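Local coordinates for protein 6-phospho-beta-d glycosidase (Streptococcus pyogenes, PDB 5FOO) that probably hydrolyses the beta-glycosidic bond of 6-phosphorylated beta-glucosides, as a glycoside hydrolase of family 1, at residues A[56-61]-A[100-105]; A[132-137]-A[190-195]; A[140-145]-A[201-206]; A[227-232]-A[340-345]; A[344-349]-A[394-399]. The protein carries 1 engineered substitution. All coordinates share one frame; numbering follows the deposited sequence.

Contact 1 of 5, residues A[56-61]-A[100-105]; sequences HQIESD and NRVIDA
Glu59 and Arg101 face each other with their flat groups almost in one plane: carboxylate and guanidinium are only 6° apart, although the two side chains as wholes run at about a right angle. The grip is side-on and bidentate. Arg101 NE donates to Glu59 OE2 at 2.9 Å and Arg101 NH2 donates to Glu59 OE1 at 3.0 Å, both bonds nearly straight and both using the syn lone pairs. Glu59 is bent at chi2 (86°), which turns CD out of an extended course, while its CG rests against CB of Ala105 at 4.0 Å. A water donates to both Glu59 OE2 and Arg101 O, tying the carboxylate to the backbone of the helix opposite. These are neighbouring helices on the outside of the (beta/alpha)8 barrel, 54-67 and 93-108, running parallel with segment axes 2° apart and 9.2 Å from each other. Beneath the salt bridge, on the buried side, Ile58 crosses Val102 at about a right angle, with Ile58 CG1 4.1 Å from Val102 CG2. Arg101 NH2 also donates to the backbone O of Tyr55, whose ring makes a cation-pi contact with the same guanidinium.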
# COMPACT_ATOMS: atom_id res chain seq x y z
N HIS A 56 -11.66 18.63 3.45
CA HIS A 56 -11.72 19.90 4.12
C HIS A 56 -10.50 20.18 4.98
O HIS A 56 -10.03 21.30 5.01
CB HIS A 56 -12.99 19.98 4.95
CG HIS A 56 -14.26 19.90 4.14
ND1 HIS A 56 -15.12 18.83 4.21
CD2 HIS A 56 -14.84 20.80 3.32
CE1 HIS A 56 -16.17 19.07 3.43
NE2 HIS A 56 -16.02 20.25 2.87
N GLN A 57 -9.95 19.18 5.64
CA GLN A 57 -8.94 19.40 6.68
C GLN A 57 -7.48 19.12 6.32
O GLN A 57 -6.64 19.14 7.19
CB GLN A 57 -9.32 18.53 7.89
CG GLN A 57 -10.64 18.96 8.53
CD GLN A 57 -10.78 18.40 9.95
OE1 GLN A 57 -9.91 18.60 10.79
NE2 GLN A 57 -11.84 17.65 10.20
N ILE A 58 -7.16 18.85 5.07
CA ILE A 58 -5.79 18.56 4.71
C ILE A 58 -4.81 19.64 5.17
O ILE A 58 -3.73 19.31 5.72
CB ILE A 58 -5.63 18.17 3.19
CG1 ILE A 58 -4.25 17.57 2.95
CG2 ILE A 58 -5.89 19.36 2.30
CD1 ILE A 58 -3.95 16.32 3.73
N GLU A 59 -5.15 20.90 4.98
CA GLU A 59 -4.21 21.99 5.37
C GLU A 59 -3.98 21.97 6.87
O GLU A 59 -2.83 21.90 7.31
CB GLU A 59 -4.75 23.40 5.05
CG GLU A 59 -4.72 23.80 3.61
CD GLU A 59 -5.93 23.34 2.84
OE1 GLU A 59 -6.81 22.59 3.38
OE2 GLU A 59 -5.96 23.72 1.64
N SER A 60 -5.06 21.96 7.66
CA SER A 60 -4.87 21.93 9.14
C SER A 60 -4.23 20.63 9.62
O SER A 60 -3.37 20.67 10.52
CB SER A 60 -6.18 22.18 9.90
OG SER A 60 -7.12 21.22 9.51
N ASP A 61 -4.54 19.50 8.98
CA ASP A 61 -3.85 18.21 9.25
C ASP A 61 -2.34 18.30 9.02
O ASP A 61 -1.51 17.84 9.85
CB ASP A 61 -4.39 17.09 8.33
CG ASP A 61 -5.77 16.52 8.76
OD1 ASP A 61 -6.34 16.99 9.79
OD2 ASP A 61 -6.28 15.58 8.05
N ASN A 100 -3.84 20.26 -5.87
CA ASN A 100 -2.95 21.41 -5.72
C ASN A 100 -2.94 21.92 -4.26
O ASN A 100 -1.87 22.23 -3.76
CB ASN A 100 -3.23 22.49 -6.76
CG ASN A 100 -2.55 22.20 -8.09
OD1 ASN A 100 -1.43 21.68 -8.12
ND2 ASN A 100 -3.26 22.50 -9.22
N ARG A 101 -4.10 21.91 -3.58
CA ARG A 101 -4.18 22.28 -2.14
C ARG A 101 -3.33 21.31 -1.32
O ARG A 101 -2.49 21.75 -0.55
CB ARG A 101 -5.63 22.28 -1.60
CG ARG A 101 -6.50 23.50 -1.87
CD ARG A 101 -7.98 23.32 -1.43
NE ARG A 101 -8.10 22.83 -0.04
CZ ARG A 101 -9.03 21.97 0.41
NH1 ARG A 101 -9.98 21.50 -0.39
NH2 ARG A 101 -9.03 21.59 1.66
N VAL A 102 -3.49 20.00 -1.53
CA VAL A 102 -2.73 19.01 -0.79
C VAL A 102 -1.22 19.21 -0.95
O VAL A 102 -0.43 19.22 0.01
CB VAL A 102 -3.05 17.54 -1.28
CG1 VAL A 102 -2.21 16.57 -0.51
CG2 VAL A 102 -4.52 17.18 -1.14
N ILE A 103 -0.78 19.28 -2.18
CA ILE A 103 0.66 19.40 -2.43
C ILE A 103 1.24 20.75 -1.91
O ILE A 103 2.33 20.78 -1.28
CB ILE A 103 0.93 19.23 -3.95
CG1 ILE A 103 0.62 17.74 -4.37
CG2 ILE A 103 2.36 19.69 -4.33
CD1 ILE A 103 0.16 17.59 -5.78
N ASP A 104 0.54 21.85 -2.19
CA ASP A 104 1.04 23.17 -1.73
C ASP A 104 1.10 23.24 -0.20
O ASP A 104 2.04 23.79 0.34
CB ASP A 104 0.21 24.32 -2.26
CG ASP A 104 0.37 24.52 -3.78
OD1 ASP A 104 1.36 24.08 -4.40
OD2 ASP A 104 -0.58 25.07 -4.37
N ALA A 105 0.11 22.64 0.49
CA ALA A 105 0.11 22.62 1.95
C ALA A 105 1.26 21.76 2.46
O ALA A 105 1.93 22.09 3.42
CB ALA A 105 -1.23 22.11 2.47
O HOH W 1 -3.18 24.18 0.34

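Contact 2 of 5, residues A[132-137]-A[190-195]; sequences GWESKH and VQVAYN
In the (beta/alpha)8 barrel of this family 1 enzyme, the turn leading into outer helix 136-153 packs here against the neighbouring helix 186-208. Asn195 reaches across from the latter, and its ND2 donates to Trp133 O at 2.8 Å. The bond is nearly straight at hydrogen (169°), lies in the amide plane of Asn195, and is tilted 16° from the plane of the carbonyl. The amide is held from its other end too: Gln191 NE2, one turn earlier, donates to Asn195 OD1 at 2.9 Å, coming from above the plane of the Asn195 amide carbonyl. The two bonds together fix which end of the Asn195 amide faces the turn. Gln191 OE1 accepts from Gln277 N, so the donating amide is itself held. Val192 fills the apolar side, its branches divided between two residues: CG1 lies 3.8 Å from Trp133 CB, and CG2 is 3.7 Å from Glu134 CG. The indole itself leads away from this helix to an edge-to-face meeting with Phe142. Ser135 is the N-cap of helix 136-153; its OG accepts from Val138 N and, more weakly, from His137 N. Lys136, extended beyond CG, crosses Asn195 at about a right angle, and its ammonium forms a salt bridge with Glu282, which also bonds Tyr194 OH. On the way there, Lys136 CE passes 3.3 Å from Asn195 OD1 and 3.6 Å from Gln191 NE2.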
# COMPACT_ATOMS: atom_id res chain seq x y z
N GLY A 132 -12.28 -3.76 -15.91
CA GLY A 132 -11.33 -3.17 -14.99
C GLY A 132 -9.89 -3.48 -15.35
O GLY A 132 -9.51 -3.39 -16.50
N TRP A 133 -9.11 -3.88 -14.35
CA TRP A 133 -7.73 -4.27 -14.58
C TRP A 133 -7.59 -5.51 -15.49
O TRP A 133 -6.47 -5.86 -15.93
CB TRP A 133 -7.00 -4.52 -13.24
CG TRP A 133 -6.89 -3.28 -12.40
CD1 TRP A 133 -7.49 -3.07 -11.21
CD2 TRP A 133 -6.18 -2.07 -12.71
NE1 TRP A 133 -7.16 -1.82 -10.72
CE2 TRP A 133 -6.36 -1.19 -11.62
CE3 TRP A 133 -5.38 -1.68 -13.78
CZ2 TRP A 133 -5.77 0.08 -11.57
CZ3 TRP A 133 -4.77 -0.39 -13.74
CH2 TRP A 133 -4.97 0.46 -12.64
N GLU A 134 -8.70 -6.19 -15.78
CA GLU A 134 -8.63 -7.29 -16.76
C GLU A 134 -8.39 -6.71 -18.12
O GLU A 134 -7.97 -7.42 -18.96
CB GLU A 134 -9.90 -8.14 -16.81
CG GLU A 134 -10.33 -8.75 -15.49
CD GLU A 134 -11.84 -9.03 -15.50
OE1 GLU A 134 -12.33 -9.42 -16.55
OE2 GLU A 134 -12.52 -8.78 -14.51
N SER A 135 -8.60 -5.41 -18.33
CA SER A 135 -8.47 -4.87 -19.67
C SER A 135 -7.20 -4.06 -19.91
O SER A 135 -6.92 -3.08 -19.16
CB SER A 135 -9.67 -4.02 -19.99
OG SER A 135 -9.33 -3.09 -21.01
N LYS A 136 -6.48 -4.40 -20.99
CA LYS A 136 -5.32 -3.60 -21.38
C LYS A 136 -5.67 -2.21 -21.89
O LYS A 136 -4.83 -1.28 -21.82
CB LYS A 136 -4.45 -4.36 -22.34
CG LYS A 136 -3.87 -5.63 -21.67
CD LYS A 136 -3.03 -6.49 -22.63
CE LYS A 136 -2.48 -7.71 -21.89
NZ LYS A 136 -1.49 -8.42 -22.72
N HIS A 137 -6.92 -2.00 -22.31
CA HIS A 137 -7.39 -0.64 -22.62
C HIS A 137 -7.49 0.20 -21.34
O HIS A 137 -7.04 1.32 -21.30
CB HIS A 137 -8.72 -0.67 -23.36
CG HIS A 137 -9.29 0.70 -23.60
ND1 HIS A 137 -8.66 1.64 -24.38
CD2 HIS A 137 -10.43 1.27 -23.17
CE1 HIS A 137 -9.40 2.72 -24.44
NE2 HIS A 137 -10.47 2.53 -23.70
N VAL A 190 -4.65 -13.95 -12.50
CA VAL A 190 -3.33 -14.04 -13.06
C VAL A 190 -3.16 -12.98 -14.16
O VAL A 190 -2.10 -12.35 -14.28
CB VAL A 190 -3.07 -15.46 -13.57
CG1 VAL A 190 -1.79 -15.55 -14.35
CG2 VAL A 190 -3.00 -16.40 -12.38
N GLN A 191 -4.19 -12.78 -14.96
CA GLN A 191 -4.09 -11.81 -16.03
C GLN A 191 -4.06 -10.38 -15.39
O GLN A 191 -3.25 -9.55 -15.81
CB GLN A 191 -5.25 -11.96 -17.06
CG GLN A 191 -5.16 -11.00 -18.23
CD GLN A 191 -3.97 -11.27 -19.13
OE1 GLN A 191 -3.82 -12.39 -19.61
NE2 GLN A 191 -3.13 -10.23 -19.40
N VAL A 192 -4.91 -10.12 -14.40
CA VAL A 192 -4.86 -8.88 -13.64
C VAL A 192 -3.47 -8.58 -13.07
O VAL A 192 -3.02 -7.43 -13.18
CB VAL A 192 -5.97 -8.83 -12.57
CG1 VAL A 192 -5.81 -7.71 -11.55
CG2 VAL A 192 -7.33 -8.60 -13.27
N ALA A 193 -2.79 -9.60 -12.50
CA ALA A 193 -1.45 -9.43 -12.00
C ALA A 193 -0.48 -9.00 -13.10
O ALA A 193 0.27 -8.04 -12.92
CB ALA A 193 -0.98 -10.70 -11.33
N TYR A 194 -0.51 -9.68 -14.26
CA TYR A 194 0.32 -9.23 -15.38
C TYR A 194 -0.04 -7.78 -15.78
O TYR A 194 0.86 -6.96 -16.04
CB TYR A 194 0.18 -10.15 -16.58
CG TYR A 194 0.82 -9.66 -17.84
CD1 TYR A 194 0.17 -8.85 -18.70
CD2 TYR A 194 2.13 -10.05 -18.16
CE1 TYR A 194 0.78 -8.39 -19.86
CE2 TYR A 194 2.76 -9.61 -19.32
CZ TYR A 194 2.09 -8.76 -20.15
OH TYR A 194 2.73 -8.36 -21.24
N ASN A 195 -1.34 -7.46 -15.80
CA ASN A 195 -1.77 -6.17 -16.30
C ASN A 195 -1.33 -5.05 -15.34
O ASN A 195 -0.93 -3.98 -15.78
CB ASN A 195 -3.27 -6.13 -16.56
CG ASN A 195 -3.70 -6.91 -17.80
OD1 ASN A 195 -2.88 -7.43 -18.59
ND2 ASN A 195 -5.00 -7.01 -17.97

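Contact 3 of 5, residues A[140-145]-A[201-206]; sequences DLFVAF and AKVIQA
Helix segments 140-145 and 201-206 run in the same general direction, their axes 9.3 Å apart at closest approach and crossing at -32°, with the CA atoms of Val143 and Val203 5.4 Å apart. Val143 works with both branches: CG2 presses on Lys202 CB at 3.6 Å, and CG1 meets Ala206 CB at 4.1 Å. The side chains of Val143 and Val203 pass alongside with opposite headings, CG2 of Val143 4.2 Å from CG2 of Val203. From the barrel side, Phe142 brings ring atom CE2 to 3.7 Å from Val203 CG2, the two side chains crossing at about a right angle. On the outer, solvent side, Lys202 is bent at chi3 (96°), and its NZ donates to Asp140 OD1 at 2.7 Å, meeting that oxygen nearly along its C-O bond. These are neighbouring outer helices of the (beta/alpha)8 barrel. Their join is therefore graded from apolar inside to charged outside, and with Asp140 exposed, solvent probably weakens the attraction of the single-oxygen salt bridge.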
# COMPACT_ATOMS: atom_id res chain seq x y z
N ASP A 140 -4.21 1.41 -20.37
CA ASP A 140 -3.87 2.64 -21.15
C ASP A 140 -4.55 3.86 -20.59
O ASP A 140 -3.95 4.89 -20.58
CB ASP A 140 -4.24 2.49 -22.63
CG ASP A 140 -3.26 1.60 -23.40
OD1 ASP A 140 -2.09 1.48 -23.03
OD2 ASP A 140 -3.67 1.01 -24.40
N LEU A 141 -5.81 3.76 -20.14
CA LEU A 141 -6.48 4.90 -19.56
C LEU A 141 -5.81 5.32 -18.18
O LEU A 141 -5.72 6.51 -17.83
CB LEU A 141 -7.96 4.61 -19.38
CG LEU A 141 -8.76 4.25 -20.62
CD1 LEU A 141 -10.23 4.05 -20.29
CD2 LEU A 141 -8.61 5.30 -21.71
N PHE A 142 -5.33 4.33 -17.43
CA PHE A 142 -4.56 4.59 -16.21
C PHE A 142 -3.29 5.40 -16.52
O PHE A 142 -2.95 6.36 -15.83
CB PHE A 142 -4.27 3.26 -15.48
CG PHE A 142 -3.44 3.38 -14.25
CD1 PHE A 142 -3.89 4.06 -13.16
CD2 PHE A 142 -2.24 2.70 -14.16
CE1 PHE A 142 -3.15 4.13 -12.03
CE2 PHE A 142 -1.49 2.79 -13.03
CZ PHE A 142 -1.94 3.51 -11.98
N VAL A 143 -2.63 5.04 -17.60
CA VAL A 143 -1.44 5.77 -18.07
C VAL A 143 -1.76 7.19 -18.41
O VAL A 143 -1.03 8.09 -18.07
CB VAL A 143 -0.78 5.09 -19.31
CG1 VAL A 143 0.33 5.94 -19.92
CG2 VAL A 143 -0.27 3.70 -18.92
N ALA A 144 -2.86 7.41 -19.10
CA ALA A 144 -3.25 8.76 -19.42
C ALA A 144 -3.54 9.58 -18.17
O ALA A 144 -3.16 10.78 -18.08
CB ALA A 144 -4.39 8.74 -20.39
N PHE A 145 -4.21 8.95 -17.18
CA PHE A 145 -4.38 9.57 -15.86
C PHE A 145 -3.03 9.94 -15.22
O PHE A 145 -2.88 11.03 -14.68
CB PHE A 145 -5.20 8.62 -14.95
CG PHE A 145 -5.02 8.82 -13.50
CD1 PHE A 145 -5.39 10.00 -12.89
CD2 PHE A 145 -4.58 7.76 -12.69
CE1 PHE A 145 -5.27 10.16 -11.53
CE2 PHE A 145 -4.42 7.93 -11.35
CZ PHE A 145 -4.78 9.12 -10.76
N ALA A 201 5.10 -0.47 -15.52
CA ALA A 201 6.14 -0.16 -16.50
C ALA A 201 5.73 0.93 -17.48
O ALA A 201 6.53 1.80 -17.79
CB ALA A 201 6.54 -1.43 -17.25
N LYS A 202 4.47 0.93 -17.92
CA LYS A 202 3.96 1.98 -18.74
C LYS A 202 3.85 3.35 -18.06
O LYS A 202 4.08 4.38 -18.70
CB LYS A 202 2.63 1.59 -19.37
CG LYS A 202 2.79 0.45 -20.35
CD LYS A 202 1.54 0.24 -21.20
CE LYS A 202 1.76 0.98 -22.49
NZ LYS A 202 0.56 0.91 -23.34
N VAL A 203 3.51 3.37 -16.78
CA VAL A 203 3.44 4.62 -16.05
C VAL A 203 4.87 5.16 -15.86
O VAL A 203 5.11 6.38 -16.00
CB VAL A 203 2.67 4.50 -14.71
CG1 VAL A 203 2.82 5.77 -13.91
CG2 VAL A 203 1.19 4.30 -15.06
N ILE A 204 5.78 4.26 -15.56
CA ILE A 204 7.19 4.63 -15.45
C ILE A 204 7.72 5.19 -16.74
O ILE A 204 8.38 6.21 -16.72
CB ILE A 204 8.04 3.46 -14.93
CG1 ILE A 204 7.71 3.20 -13.44
CG2 ILE A 204 9.53 3.73 -15.12
CD1 ILE A 204 8.31 1.88 -12.92
N GLN A 205 7.38 4.57 -17.87
CA GLN A 205 7.79 5.12 -19.14
C GLN A 205 7.24 6.53 -19.26
O GLN A 205 7.97 7.43 -19.68
CB GLN A 205 7.33 4.27 -20.32
CG GLN A 205 7.74 4.73 -21.73
CD GLN A 205 7.21 3.78 -22.78
OE1 GLN A 205 7.96 3.14 -23.52
NE2 GLN A 205 5.91 3.58 -22.76
N ALA A 206 5.95 6.72 -18.94
CA ALA A 206 5.29 8.00 -19.17
C ALA A 206 5.94 9.07 -18.30
O ALA A 206 6.11 10.20 -18.75
CB ALA A 206 3.79 7.92 -18.93

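Contact 4 of 5, residues A[227-232]-A[340-345]; sequences PAYPAS and EIYPEA
Tyr229 reaches from its short strand toward the loop and helix start at 342-345, and CB sets out in that direction. One face of the ring carries Pro227 CB from its own segment, 3.6 Å above the plane and offset toward the rim. Further out, CE2 of Tyr229 comes to 3.7 Å from CE2 of Tyr342, and CZ lies 3.8 Å from the same atom; the ring planes stand at 84°, with centroids 5.6 Å apart. At the tip, Tyr229 OH is at the edge of the Tyr342 ring, near its plane, and touches Ala345 at both CA and CB, each 3.3 Å away. That hydroxyl is hydrogen-bonded to OD2 of Asp348, one turn further along the helix. Pro227 CD adds a looser touch on Ala345 CB at 4.2 Å. Strand 228-230 is an outermost strand of a small mixed sheet formed beyond the C-terminal ends of barrel strands 218-224 and 293-297, pairing with strand 302-305; across the contact, strand 339-341 leads through Tyr342 into barrel helix 344-356.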
# COMPACT_ATOMS: atom_id res chain seq x y z
N PRO A 227 8.20 -12.18 4.40
CA PRO A 227 8.56 -13.54 4.19
C PRO A 227 7.37 -14.51 4.40
O PRO A 227 6.48 -14.21 5.21
CB PRO A 227 9.61 -13.80 5.27
CG PRO A 227 10.16 -12.46 5.57
CD PRO A 227 8.91 -11.63 5.56
N ALA A 228 7.35 -15.61 3.65
CA ALA A 228 6.38 -16.72 3.88
C ALA A 228 7.16 -17.78 4.66
O ALA A 228 7.87 -18.58 4.07
CB ALA A 228 5.86 -17.23 2.55
N TYR A 229 7.15 -17.67 5.99
CA TYR A 229 8.02 -18.52 6.81
C TYR A 229 7.46 -19.96 6.78
O TYR A 229 6.28 -20.13 7.06
CB TYR A 229 8.07 -18.04 8.28
CG TYR A 229 8.75 -16.70 8.52
CD1 TYR A 229 10.07 -16.45 8.07
CD2 TYR A 229 8.13 -15.72 9.22
CE1 TYR A 229 10.71 -15.25 8.34
CE2 TYR A 229 8.73 -14.52 9.48
CZ TYR A 229 10.00 -14.28 9.05
OH TYR A 229 10.51 -13.05 9.33
N PRO A 230 8.30 -20.97 6.45
CA PRO A 230 7.80 -22.35 6.40
C PRO A 230 7.45 -22.85 7.77
O PRO A 230 8.12 -22.50 8.73
CB PRO A 230 8.97 -23.10 5.85
CG PRO A 230 10.19 -22.30 6.26
CD PRO A 230 9.73 -20.88 6.07
N ALA A 231 6.39 -23.66 7.89
CA ALA A 231 6.06 -24.26 9.19
C ALA A 231 7.19 -25.12 9.81
O ALA A 231 7.33 -25.18 11.05
CB ALA A 231 4.81 -25.10 9.08
N SER A 232 7.97 -25.79 8.98
CA SER A 232 9.10 -26.65 9.42
C SER A 232 10.07 -26.69 8.28
O SER A 232 9.80 -26.11 7.21
CB SER A 232 8.66 -28.10 9.74
OG SER A 232 8.34 -28.80 8.53
N GLU A 340 -0.60 -12.09 14.13
CA GLU A 340 0.72 -12.30 14.77
C GLU A 340 1.53 -10.96 14.73
O GLU A 340 1.48 -10.19 13.75
CB GLU A 340 1.48 -13.38 14.03
CG GLU A 340 2.80 -13.71 14.71
CD GLU A 340 3.55 -14.86 14.10
OE1 GLU A 340 3.09 -15.50 13.11
OE2 GLU A 340 4.64 -15.12 14.63
N ILE A 341 2.28 -10.72 15.78
CA ILE A 341 3.26 -9.67 15.87
C ILE A 341 4.66 -10.35 15.86
O ILE A 341 5.00 -11.19 16.76
CB ILE A 341 3.03 -8.88 17.15
CG1 ILE A 341 1.63 -8.20 17.04
CG2 ILE A 341 4.23 -7.90 17.45
CD1 ILE A 341 1.27 -7.34 18.23
N TYR A 342 5.46 -10.01 14.84
CA TYR A 342 6.81 -10.56 14.66
C TYR A 342 7.74 -9.49 13.96
O TYR A 342 7.97 -9.55 12.76
CB TYR A 342 6.71 -11.86 13.81
CG TYR A 342 7.96 -12.65 13.86
CD1 TYR A 342 8.38 -13.28 15.05
CD2 TYR A 342 8.78 -12.72 12.74
CE1 TYR A 342 9.57 -13.99 15.10
CE2 TYR A 342 9.93 -13.46 12.77
CZ TYR A 342 10.34 -14.05 13.95
OH TYR A 342 11.55 -14.67 13.90
N PRO A 343 8.21 -8.48 14.72
CA PRO A 343 9.03 -7.37 14.15
C PRO A 343 10.37 -7.77 13.50
O PRO A 343 10.92 -7.01 12.70
CB PRO A 343 9.26 -6.46 15.37
CG PRO A 343 9.15 -7.36 16.55
CD PRO A 343 8.03 -8.31 16.18
N GLU A 344 10.86 -8.94 13.80
CA GLU A 344 12.07 -9.47 13.23
C GLU A 344 11.95 -9.59 11.77
O GLU A 344 12.94 -9.55 11.06
CB GLU A 344 12.39 -10.83 13.80
CG GLU A 344 12.72 -10.83 15.27
CD GLU A 344 11.54 -11.07 16.25
OE1 GLU A 344 10.35 -10.68 15.97
OE2 GLU A 344 11.84 -11.65 17.32
N ALA A 345 10.73 -9.78 11.30
CA ALA A 345 10.53 -9.84 9.85
C ALA A 345 11.03 -8.60 9.11
O ALA A 345 11.39 -8.67 7.95
CB ALA A 345 9.05 -10.09 9.50

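Contact 5 of 5, residues A[344-349]-A[394-399]; sequences EAVYDI and KEHLTY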
# COMPACT_ATOMS: atom_id res chain seq x y z
N GLU A 344 10.86 -8.94 13.80
CA GLU A 344 12.07 -9.47 13.23
C GLU A 344 11.95 -9.59 11.77
O GLU A 344 12.94 -9.55 11.06
CB GLU A 344 12.39 -10.83 13.80
CG GLU A 344 12.72 -10.83 15.27
CD GLU A 344 11.54 -11.07 16.25
OE1 GLU A 344 10.35 -10.68 15.97
OE2 GLU A 344 11.84 -11.65 17.32
N ALA A 345 10.73 -9.78 11.30
CA ALA A 345 10.53 -9.84 9.85
C ALA A 345 11.03 -8.60 9.11
O ALA A 345 11.39 -8.67 7.95
CB ALA A 345 9.05 -10.09 9.50
N VAL A 346 11.02 -7.45 9.78
CA VAL A 346 11.56 -6.21 9.15
C VAL A 346 13.02 -6.33 8.79
O VAL A 346 13.41 -5.87 7.75
CB VAL A 346 11.38 -5.03 10.04
CG1 VAL A 346 12.04 -3.77 9.41
CG2 VAL A 346 9.90 -4.79 10.27
N TYR A 347 13.81 -6.96 9.66
CA TYR A 347 15.21 -7.22 9.41
C TYR A 347 15.33 -8.17 8.24
O TYR A 347 16.08 -7.91 7.28
CB TYR A 347 15.89 -7.79 10.67
CG TYR A 347 17.32 -8.24 10.46
CD1 TYR A 347 18.41 -7.33 10.45
CD2 TYR A 347 17.61 -9.57 10.29
CE1 TYR A 347 19.72 -7.77 10.27
CE2 TYR A 347 18.90 -10.00 10.07
CZ TYR A 347 19.93 -9.10 10.07
OH TYR A 347 21.15 -9.66 9.85
N ASP A 348 14.54 -9.25 8.27
CA ASP A 348 14.58 -10.19 7.13
C ASP A 348 14.28 -9.54 5.78
O ASP A 348 14.92 -9.88 4.80
CB ASP A 348 13.65 -11.41 7.32
CG ASP A 348 14.08 -12.30 8.52
OD1 ASP A 348 15.26 -12.32 8.91
OD2 ASP A 348 13.22 -12.95 9.11
N ILE A 349 13.30 -8.64 5.74
CA ILE A 349 13.01 -7.87 4.53
C ILE A 349 14.26 -7.02 4.12
O ILE A 349 14.62 -6.91 2.95
CB ILE A 349 11.79 -6.98 4.80
CG1 ILE A 349 10.49 -7.85 4.84
CG2 ILE A 349 11.63 -5.91 3.77
CD1 ILE A 349 9.28 -7.10 5.37
N LYS A 394 8.20 1.01 18.11
CA LYS A 394 9.57 0.96 18.65
C LYS A 394 10.26 -0.32 18.28
O LYS A 394 11.36 -0.30 17.71
CB LYS A 394 9.55 1.17 20.17
CG LYS A 394 10.88 1.14 20.86
CD LYS A 394 10.89 2.06 22.08
CE LYS A 394 12.25 1.93 22.78
NZ LYS A 394 12.58 3.05 23.71
N GLU A 395 9.62 -1.47 18.53
CA GLU A 395 10.23 -2.75 18.10
C GLU A 395 10.50 -2.87 16.61
O GLU A 395 11.52 -3.45 16.21
CB GLU A 395 9.39 -3.98 18.53
CG GLU A 395 9.34 -4.18 20.05
CD GLU A 395 8.34 -5.25 20.50
OE1 GLU A 395 8.06 -6.20 19.73
OE2 GLU A 395 7.80 -5.11 21.62
N HIS A 396 9.57 -2.41 15.77
CA HIS A 396 9.72 -2.63 14.32
C HIS A 396 10.88 -1.74 13.82
O HIS A 396 11.74 -2.18 13.01
CB HIS A 396 8.38 -2.37 13.58
CG HIS A 396 7.42 -3.52 13.70
ND1 HIS A 396 6.69 -3.76 14.85
CD2 HIS A 396 7.11 -4.52 12.84
CE1 HIS A 396 5.99 -4.86 14.70
NE2 HIS A 396 6.21 -5.34 13.50
N LEU A 397 10.89 -0.52 14.34
CA LEU A 397 11.95 0.46 14.10
C LEU A 397 13.29 -0.02 14.58
O LEU A 397 14.29 0.31 13.95
CB LEU A 397 11.67 1.81 14.75
CG LEU A 397 10.97 2.81 13.87
CD1 LEU A 397 10.55 3.96 14.72
CD2 LEU A 397 11.87 3.32 12.78
N THR A 398 13.33 -0.80 15.68
CA THR A 398 14.59 -1.33 16.18
C THR A 398 15.13 -2.32 15.17
O THR A 398 16.36 -2.39 14.92
CB THR A 398 14.43 -1.99 17.55
OG1 THR A 398 13.99 -1.00 18.49
CG2 THR A 398 15.73 -2.52 18.01
N TYR A 399 14.24 -3.12 14.57
CA TYR A 399 14.74 -4.05 13.60
C TYR A 399 15.06 -3.40 12.26
O TYR A 399 15.92 -3.90 11.57
CB TYR A 399 13.82 -5.24 13.44
CG TYR A 399 13.95 -6.23 14.56
CD1 TYR A 399 14.95 -7.19 14.54
CD2 TYR A 399 13.09 -6.19 15.64
CE1 TYR A 399 15.09 -8.09 15.58
CE2 TYR A 399 13.20 -7.09 16.68
CZ TYR A 399 14.20 -8.05 16.63
OH TYR A 399 14.30 -8.94 17.64
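His396 is the first residue of 394-399 to touch across the contact, where helix 387-405 meets its neighbour on the outside of the (beta/alpha)8 barrel, helix 344-356. The segment axes are 7.9 Å apart at closest approach and cross at -27°. Val346 touches both His396 and Tyr399. The imidazole offers its edge: Val346 CG2 lies near the ring plane, 3.8 Å from His396 CD2, and the two side chains cross at about a right angle. Within its own helix, His396 ND1 is hydrogen-bonded to Phe392 O, and the imidazole stacks on the Phe392 ring. One turn on, Tyr399 carries the larger part of the contact. Its CB is 4.2 Å from Val346 CB, and its CD1 lies 4.0 Å from Tyr347 CB, while the Tyr347 ring leads away to a cation-pi contact with Lys402. With CG of Tyr399 anti to the carbonyl carbon (chi1 -77°), the phenol lies beside Glu344, both side chains pointing the same way. Glu344 CA sits over the centre of one ring face in a CH-pi contact, 3.9 Å from the centroid. Farther out, Glu344 CG rests 3.4 Å from Tyr399 OH.

From the N terminus, contact 1 closes first, joining helices 54-67 and 93-108 round the barrel strand 72-76. Contacts 2 and 3 follow and cross, their segments alternating along the chain; both join helices 136-153 and 186-208 at successive levels, and the two contacts touch each other. Contact 4 closes a long loop of 107 residues, bringing the small mixed sheet to the start of helix 344-356. Contact 5 opens on that same stretch, sharing Glu344 and Ala345, and carries the connection on to helix 387-405, so contacts 4 and 5 touch as well. Contacts 3 and 5 lie on opposite sides of the chain's centre.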